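Local coordinates for UL18 protein (Human herpesvirus 5, PDB 3D2U), which probably binds the host inhibitory receptor LILRB1 as a viral mimic of MHC class I, thereby modulating natural killer cell activity, at residues 264-269 / 273-278; 115-118 / 124-127; 137-142 / 149-154. The protein carries 4 engineered substitutions. All coordinates share one frame; numbering follows the deposited sequence.

Contact 1: 264-269 / 273-278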
loop_
_atom_site.group_PDB
_atom_site.type_symbol
_atom_site.label_atom_id
_atom_site.label_comp_id
_atom_site.label_asym_id
_atom_site.label_seq_id
_atom_site.Cartn_x
_atom_site.Cartn_y
_atom_site.Cartn_z
ATOM N N THR A 264 -13.218 -22.673 12.060
ATOM C CA THR A 264 -11.935 -23.297 11.761
ATOM C C THR A 264 -11.352 -22.486 10.604
ATOM O O THR A 264 -12.077 -21.785 9.900
ATOM C CB THR A 264 -12.074 -24.759 11.286
ATOM O OG1 THR A 264 -12.687 -24.778 9.995
ATOM C CG2 THR A 264 -12.905 -25.578 12.264
ATOM N N CYS A 265 -10.045 -22.565 10.409
ATOM C CA CYS A 265 -9.441 -21.848 9.304
ATOM C C CYS A 265 -8.911 -22.856 8.296
ATOM O O CYS A 265 -8.157 -23.751 8.657
ATOM C CB CYS A 265 -8.307 -20.963 9.799
ATOM S SG CYS A 265 -7.400 -20.124 8.468
ATOM N N ARG A 266 -9.320 -22.710 7.040
ATOM C CA ARG A 266 -8.889 -23.603 5.969
ATOM C C ARG A 266 -7.868 -22.858 5.113
ATOM O O ARG A 266 -8.137 -21.749 4.648
ATOM C CB ARG A 266 -10.100 -24.031 5.116
ATOM C CG ARG A 266 -9.778 -24.969 3.938
ATOM C CD ARG A 266 -11.055 -25.440 3.202
ATOM N NE ARG A 266 -11.914 -26.267 4.054
ATOM C CZ ARG A 266 -13.224 -26.439 3.869
ATOM N NH1 ARG A 266 -13.853 -25.847 2.852
ATOM N NH2 ARG A 266 -13.912 -27.197 4.714
ATOM N N VAL A 267 -6.693 -23.453 4.923
ATOM C CA VAL A 267 -5.656 -22.817 4.113
ATOM C C VAL A 267 -5.206 -23.758 2.998
ATOM O O VAL A 267 -4.712 -24.856 3.254
ATOM C CB VAL A 267 -4.422 -22.417 4.970
ATOM C CG1 VAL A 267 -3.294 -21.896 4.063
ATOM C CG2 VAL A 267 -4.817 -21.345 5.982
ATOM N N THR A 268 -5.391 -23.324 1.759
ATOM C CA THR A 268 -5.003 -24.114 0.595
ATOM C C THR A 268 -3.841 -23.434 -0.102
ATOM O O THR A 268 -3.950 -22.283 -0.513
ATOM C CB THR A 268 -6.181 -24.257 -0.404
ATOM O OG1 THR A 268 -7.246 -24.970 0.232
ATOM C CG2 THR A 268 -5.758 -25.018 -1.665
ATOM N N HIS A 269 -2.728 -24.150 -0.210
ATOM C CA HIS A 269 -1.534 -23.650 -0.866
ATOM C C HIS A 269 -1.102 -24.769 -1.817
ATOM O O HIS A 269 -0.679 -25.830 -1.375
ATOM C CB HIS A 269 -0.441 -23.360 0.173
ATOM C CG HIS A 269 0.834 -22.849 -0.426
ATOM N ND1 HIS A 269 2.019 -23.548 -0.355
ATOM C CD2 HIS A 269 1.097 -21.738 -1.154
ATOM C CE1 HIS A 269 2.957 -22.894 -1.017
ATOM N NE2 HIS A 269 2.424 -21.792 -1.512
ATOM N N THR A 273 -4.061 -28.645 1.579
ATOM C CA THR A 273 -5.023 -27.888 2.360
ATOM C C THR A 273 -4.891 -28.268 3.819
ATOM O O THR A 273 -4.915 -29.449 4.148
ATOM C CB THR A 273 -6.478 -28.198 1.923
ATOM O OG1 THR A 273 -6.663 -27.797 0.561
ATOM C CG2 THR A 273 -7.470 -27.454 2.809
ATOM N N VAL A 274 -4.729 -27.275 4.688
ATOM C CA VAL A 274 -4.654 -27.543 6.112
ATOM C C VAL A 274 -5.883 -26.914 6.770
ATOM O O VAL A 274 -6.394 -25.894 6.306
ATOM C CB VAL A 274 -3.351 -26.969 6.762
ATOM C CG1 VAL A 274 -3.366 -25.439 6.762
ATOM C CG2 VAL A 274 -3.226 -27.481 8.180
ATOM N N GLU A 275 -6.355 -27.526 7.847
ATOM C CA GLU A 275 -7.508 -26.992 8.551
ATOM C C GLU A 275 -7.267 -27.062 10.052
ATOM O O GLU A 275 -6.933 -28.115 10.583
ATOM C CB GLU A 275 -8.779 -27.765 8.173
ATOM C CG GLU A 275 -10.036 -26.932 8.351
ATOM C CD GLU A 275 -11.273 -27.542 7.711
ATOM O OE1 GLU A 275 -11.220 -27.898 6.512
ATOM O OE2 GLU A 275 -12.310 -27.643 8.404
ATOM N N ILE A 276 -7.417 -25.923 10.725
ATOM C CA ILE A 276 -7.212 -25.839 12.168
ATOM C C ILE A 276 -8.385 -25.164 12.888
ATOM O O ILE A 276 -9.025 -24.256 12.349
ATOM C CB ILE A 276 -5.898 -25.043 12.527
ATOM C CG1 ILE A 276 -6.014 -23.566 12.103
ATOM C CG2 ILE A 276 -4.696 -25.682 11.854
ATOM C CD1 ILE A 276 -6.102 -23.341 10.605
ATOM N N PRO A 277 -8.696 -25.625 14.114
ATOM C CA PRO A 277 -9.791 -25.052 14.907
ATOM C C PRO A 277 -9.374 -23.651 15.336
ATOM O O PRO A 277 -8.221 -23.428 15.705
ATOM C CB PRO A 277 -9.907 -26.019 16.090
ATOM C CG PRO A 277 -8.500 -26.538 16.243
ATOM C CD PRO A 277 -8.096 -26.779 14.811
ATOM N N ILE A 278 -10.298 -22.702 15.270
ATOM C CA ILE A 278 -9.959 -21.340 15.634
ATOM C C ILE A 278 -10.757 -20.847 16.869
ATOM O O ILE A 278 -10.236 -20.092 17.689
ATOM C CB ILE A 278 -10.020 -20.470 14.325
ATOM C CG1 ILE A 278 -8.582 -20.109 13.940
ATOM C CG2 ILE A 278 -10.941 -19.287 14.453
ATOM C CD1 ILE A 278 -8.427 -19.402 12.613
#
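Strands 264-268 and 273-278 run antiparallel, their axes 4.5 Å apart at closest and 159° between directions, with Cys265 opposite Ile276 and Val267 opposite Val274 as hydrogen-bonded pairs. Val267 and Val274 are joined by two reciprocal hydrogen bonds: Val267 N to Val274 O and Val274 N to Val267 O, each 2.8 Å. At the other pair Cys265 N donates to Ile276 O.

The face carrying Thr264, Arg266, Thr268, Thr273 and Glu275 is mostly polar. Arg266 and Glu275 form a salt bridge, NE to OE1 at 3.0 Å. The carboxylate oxygen sits in the guanidinium plane at its edge, whereas NE lies above the carboxylate plane, 52° out of it; a weaker NH2 bond reaches the same OE1. Glu275 OE2 is bound by the hydroxyl of Tyr226 on the neighbouring strand and more weakly by Thr264 OG1, so both carboxylate oxygens are held. At the end near the turn, Thr268 OG1 and Thr273 OG1 share a hydrogen bond of 2.9 Å. Both hydroxyls lie anti to their own carbonyl carbons (chi1 -63° in each), which turns them toward one another.

The reverse face is apolar. Val274 CG1 packs on Val267 CB at 3.7 Å, and Ile278 CD1 presses on Cys265 CB at 3.2 Å, tighter than usual carbon contact. Cys265 SG is joined to Cys209 in the facing sheet, while Val267, Val274 and Ile276 all touch Val193 there. A hairpin pinned through one strand to the opposite sheet by a core disulfide is characteristic of the F and G strands of an immunoglobulin C1-set domain.

Contact 2: 115-118 / 124-127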
loop_
_atom_site.group_PDB
_atom_site.type_symbol
_atom_site.label_atom_id
_atom_site.label_comp_id
_atom_site.label_asym_id
_atom_site.label_seq_id
_atom_site.Cartn_x
_atom_site.Cartn_y
_atom_site.Cartn_z
ATOM N N GLU A 115 8.065 -5.155 -22.449
ATOM C CA GLU A 115 9.119 -4.207 -22.121
ATOM C C GLU A 115 8.384 -2.891 -21.917
ATOM O O GLU A 115 7.509 -2.530 -22.704
ATOM C CB GLU A 115 10.184 -4.071 -23.216
ATOM C CG GLU A 115 11.338 -3.148 -22.756
ATOM C CD GLU A 115 12.670 -3.398 -23.457
ATOM O OE1 GLU A 115 13.307 -2.409 -23.883
ATOM O OE2 GLU A 115 13.089 -4.571 -23.566
ATOM N N GLY A 116 8.716 -2.194 -20.836
ATOM C CA GLY A 116 8.049 -0.942 -20.553
ATOM C C GLY A 116 8.889 0.117 -19.866
ATOM O O GLY A 116 9.757 -0.182 -19.046
ATOM N N PHE A 117 8.600 1.370 -20.199
ATOM C CA PHE A 117 9.292 2.517 -19.629
ATOM C C PHE A 117 8.299 3.496 -19.043
ATOM O O PHE A 117 7.198 3.674 -19.560
ATOM C CB PHE A 117 10.103 3.274 -20.686
ATOM C CG PHE A 117 11.215 2.483 -21.286
ATOM C CD1 PHE A 117 10.946 1.429 -22.142
ATOM C CD2 PHE A 117 12.535 2.787 -20.986
ATOM C CE1 PHE A 117 11.974 0.682 -22.691
ATOM C CE2 PHE A 117 13.572 2.050 -21.529
ATOM C CZ PHE A 117 13.297 0.993 -22.383
ATOM N N GLY A 118 8.722 4.147 -17.973
ATOM C CA GLY A 118 7.904 5.143 -17.329
ATOM C C GLY A 118 8.828 6.218 -16.796
ATOM O O GLY A 118 9.892 5.912 -16.260
ATOM N N LEU A 124 5.784 6.001 -20.449
ATOM C CA LEU A 124 6.430 6.667 -21.569
ATOM C C LEU A 124 6.260 5.879 -22.883
ATOM O O LEU A 124 5.879 6.446 -23.918
ATOM C CB LEU A 124 7.905 6.832 -21.214
ATOM C CG LEU A 124 8.937 7.451 -22.152
ATOM C CD1 LEU A 124 8.534 8.876 -22.488
ATOM C CD2 LEU A 124 10.303 7.437 -21.457
ATOM N N MET A 125 6.554 4.579 -22.830
ATOM C CA MET A 125 6.413 3.674 -23.977
ATOM C C MET A 125 6.426 2.201 -23.550
ATOM O O MET A 125 7.038 1.831 -22.546
ATOM C CB MET A 125 7.511 3.930 -25.013
ATOM C CG MET A 125 8.906 3.931 -24.449
ATOM S SD MET A 125 10.122 4.110 -25.739
ATOM C CE MET A 125 11.057 5.494 -25.142
ATOM N N GLU A 126 5.740 1.370 -24.329
ATOM C CA GLU A 126 5.618 -0.053 -24.047
ATOM C C GLU A 126 5.736 -0.908 -25.302
ATOM O O GLU A 126 5.612 -0.410 -26.422
ATOM C CB GLU A 126 4.270 -0.325 -23.366
ATOM C CG GLU A 126 4.010 0.550 -22.145
ATOM C CD GLU A 126 2.703 0.224 -21.447
ATOM O OE1 GLU A 126 2.736 -0.505 -20.432
ATOM O OE2 GLU A 126 1.642 0.696 -21.914
ATOM N N LEU A 127 5.985 -2.198 -25.091
ATOM C CA LEU A 127 6.115 -3.177 -26.166
ATOM C C LEU A 127 5.459 -4.459 -25.661
ATOM O O LEU A 127 5.933 -5.068 -24.701
ATOM C CB LEU A 127 7.592 -3.428 -26.492
ATOM C CG LEU A 127 7.855 -4.419 -27.631
ATOM C CD1 LEU A 127 7.266 -3.868 -28.919
ATOM C CD2 LEU A 127 9.348 -4.658 -27.797
#
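The Phe117 ring receives Met125 from two directions: the carbonyl oxygen of Met125 lies at the ring edge, in its plane, while the thioether approaches obliquely over the ring. Met125 SD is 5.0 Å from the ring centroid and 28° off the ring normal, a Met-aromatic contact. Closer in, Met125 CG packs on Phe117 CD1 at 4.0 Å. Met125 CG is lodged between its own backbone N and carbonyl carbon (chi1 52°), and from there the chain passes across the phenylalanine. Trp98, on the adjoining strand 95-104, also stacks with the ring.

The backbone frame that sets this meeting is antiparallel. Phe117 N donates to Met125 O at 2.9 Å, and Glu115 pairs with Leu127 through two bonds, of which Leu127 N to Glu115 O is 2.9 Å. At the other end the register slips: two successive residues, Leu124 and Met125, lie across from the single Phe117, which makes a classic beta bulge. Phe117 O accepts Leu124 N at 2.9 Å, with this donor 35° above the carbonyl plane, and takes a weak second bond from Met125 N at 3.5 Å. One carbonyl therefore serves two successive amides.

Glu115, Phe117, Met125 and Leu127 project from one face of the sheet, and the first three pack on apolar side chains of the bound peptide; Glu115 OE2 is tied to Gln166 NE2. Glu126 projects from the reverse face, where Tyr114 OH binds its OE1. The chemistry thus divides by face: hydrophobic and sulfur-aromatic packing, with one carboxylate whose bond to Gln166 probably offsets the cost of burial, forms part of the peptide-groove floor, while the bulge accommodates the extra residue beside Phe117.

Contact 3: 137-142 / 149-154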
loop_
_atom_site.group_PDB
_atom_site.type_symbol
_atom_site.label_atom_id
_atom_site.label_comp_id
_atom_site.label_asym_id
_atom_site.label_seq_id
_atom_site.Cartn_x
_atom_site.Cartn_y
_atom_site.Cartn_z
ATOM N N PRO A 137 2.659 7.207 -24.362
ATOM C CA PRO A 137 1.921 7.579 -23.150
ATOM C C PRO A 137 0.422 7.580 -23.347
ATOM O O PRO A 137 -0.081 7.504 -24.472
ATOM C CB PRO A 137 2.419 8.995 -22.848
ATOM C CG PRO A 137 3.767 9.046 -23.493
ATOM C CD PRO A 137 3.541 8.306 -24.791
ATOM N N ASN A 138 -0.294 7.647 -22.237
ATOM C CA ASN A 138 -1.730 7.753 -22.321
ATOM C C ASN A 138 -1.890 9.261 -22.162
ATOM O O ASN A 138 -2.138 9.763 -21.070
ATOM C CB ASN A 138 -2.415 7.021 -21.177
ATOM C CG ASN A 138 -3.917 6.929 -21.383
ATOM O OD1 ASN A 138 -4.383 6.810 -22.518
ATOM N ND2 ASN A 138 -4.678 6.963 -20.297
ATOM N N TYR A 139 -1.705 9.983 -23.261
ATOM C CA TYR A 139 -1.781 11.439 -23.242
ATOM C C TYR A 139 -3.061 12.052 -22.688
ATOM O O TYR A 139 -3.086 13.244 -22.395
ATOM C CB TYR A 139 -1.535 11.984 -24.642
ATOM C CG TYR A 139 -0.150 11.731 -25.170
ATOM C CD1 TYR A 139 0.043 11.026 -26.360
ATOM C CD2 TYR A 139 0.971 12.226 -24.504
ATOM C CE1 TYR A 139 1.316 10.822 -26.872
ATOM C CE2 TYR A 139 2.257 12.025 -25.017
ATOM C CZ TYR A 139 2.419 11.328 -26.194
ATOM O OH TYR A 139 3.679 11.142 -26.706
ATOM N N GLU A 140 -4.122 11.266 -22.534
ATOM C CA GLU A 140 -5.365 11.821 -22.007
ATOM C C GLU A 140 -5.315 12.096 -20.504
ATOM O O GLU A 140 -5.978 13.007 -20.021
ATOM C CB GLU A 140 -6.557 10.900 -22.335
ATOM N N ILE A 141 -4.518 11.328 -19.769
ATOM C CA ILE A 141 -4.432 11.513 -18.321
ATOM C C ILE A 141 -3.039 11.893 -17.823
ATOM O O ILE A 141 -2.862 12.177 -16.637
ATOM C CB ILE A 141 -4.829 10.224 -17.571
ATOM C CG1 ILE A 141 -3.856 9.096 -17.936
ATOM C CG2 ILE A 141 -6.259 9.822 -17.934
ATOM C CD1 ILE A 141 -4.000 7.841 -17.086
ATOM N N SER A 142 -2.057 11.916 -18.718
ATOM C CA SER A 142 -0.678 12.203 -18.327
ATOM C C SER A 142 -0.130 13.600 -18.594
ATOM O O SER A 142 -0.356 14.177 -19.660
ATOM C CB SER A 142 0.246 11.184 -18.998
ATOM O OG SER A 142 1.593 11.398 -18.628
ATOM N N THR A 149 4.709 15.804 -28.990
ATOM C CA THR A 149 5.410 15.641 -30.251
ATOM C C THR A 149 6.847 15.147 -30.045
ATOM O O THR A 149 7.350 14.369 -30.858
ATOM C CB THR A 149 5.358 16.931 -31.111
ATOM O OG1 THR A 149 5.837 18.037 -30.346
ATOM C CG2 THR A 149 3.910 17.204 -31.567
ATOM N N TYR A 150 7.509 15.562 -28.964
ATOM C CA TYR A 150 8.869 15.071 -28.719
ATOM C C TYR A 150 8.833 13.571 -28.402
ATOM O O TYR A 150 9.606 12.794 -28.958
ATOM C CB TYR A 150 9.537 15.806 -27.557
ATOM C CG TYR A 150 10.821 15.140 -27.060
ATOM C CD1 TYR A 150 12.069 15.438 -27.624
ATOM C CD2 TYR A 150 10.781 14.212 -26.019
ATOM C CE1 TYR A 150 13.246 14.825 -27.154
ATOM C CE2 TYR A 150 11.944 13.594 -25.543
ATOM C CZ TYR A 150 13.166 13.902 -26.109
ATOM O OH TYR A 150 14.292 13.289 -25.619
ATOM N N ILE A 151 7.934 13.163 -27.511
ATOM C CA ILE A 151 7.839 11.750 -27.148
ATOM C C ILE A 151 7.473 10.892 -28.370
ATOM O O ILE A 151 8.131 9.893 -28.643
ATOM C CB ILE A 151 6.813 11.526 -25.992
ATOM C CG1 ILE A 151 7.233 12.328 -24.749
ATOM C CG2 ILE A 151 6.757 10.052 -25.600
ATOM C CD1 ILE A 151 8.620 11.971 -24.216
ATOM N N ASP A 152 6.447 11.296 -29.116
ATOM C CA ASP A 152 6.023 10.561 -30.310
ATOM C C ASP A 152 7.156 10.457 -31.318
ATOM O O ASP A 152 7.279 9.458 -32.039
ATOM C CB ASP A 152 4.819 11.245 -30.953
ATOM C CG ASP A 152 3.555 11.037 -30.157
ATOM O OD1 ASP A 152 3.664 10.529 -29.024
ATOM O OD2 ASP A 152 2.461 11.376 -30.647
ATOM N N GLY A 153 7.981 11.499 -31.356
ATOM C CA GLY A 153 9.115 11.518 -32.260
ATOM C C GLY A 153 10.172 10.528 -31.817
ATOM O O GLY A 153 10.823 9.900 -32.650
ATOM N N LYS A 154 10.359 10.391 -30.507
ATOM C CA LYS A 154 11.346 9.444 -30.001
ATOM C C LYS A 154 10.858 8.029 -30.225
ATOM O O LYS A 154 11.622 7.159 -30.644
ATOM C CB LYS A 154 11.621 9.656 -28.510
ATOM C CG LYS A 154 12.586 10.783 -28.209
ATOM C CD LYS A 154 13.743 10.799 -29.191
ATOM C CE LYS A 154 14.895 11.661 -28.702
ATOM N NZ LYS A 154 16.048 10.821 -28.270
#
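Tyr139 OH donates to Asp152 OD1, the one hydrogen bond between loop 137-142 and helix 149-154. The modelled separation of these two oxygens, 2.4 Å, is very short, so its exact length is doubtful. The side chains arrive from opposite directions; OD1 stands at the tyrosine ring edge, in the ring plane, and the carboxylate is turned 56° from it. Asp152 CG lies anti to its carbonyl carbon (chi1 -73°), which brings the carboxylate round to the loop.

Apolar contact flanks this link. Ile151 points its CB toward the loop, and its CG2 branch, anti to the backbone N, packs on Pro137 CD at 3.7 Å. Pro137 also works within the loop, its CB resting 3.7 Å above one face of the Tyr139 ring, toward the rim. The loop is further tied by Lys145 NZ, which binds both Tyr139 O and Ser142 O.

On the helix, Tyr150 and Ile151 reach Leu88 of helix 62-88, across the groove. The arrangement is that of the alpha2 domain of an MHC class I platform, in which the loop leaving the sheet packs against the first segment of the groove-flanking alpha2 helix.

How the contacts relate
Contacts 2 and 3 both belong to the peptide-binding platform, with centres about 12 Å apart, and they touch: Leu124 O lies 3.1 Å from Pro137 CD, and Leu124 CD1 lies 3.5 Å from Ile151 CD1. The chain runs from the hairpin of contact 2, in the platform sheet, through the loop of contact 3 into helix 148-156, so groove floor and wall are built in succession. Contact 1 comes last, in the immunoglobulin domain on the opposite side of the chain's centre, its centre about 42 Å from that of contact 2 and 50 Å from that of contact 3. This separation reflects the two-part architecture of an MHC class I heavy chain.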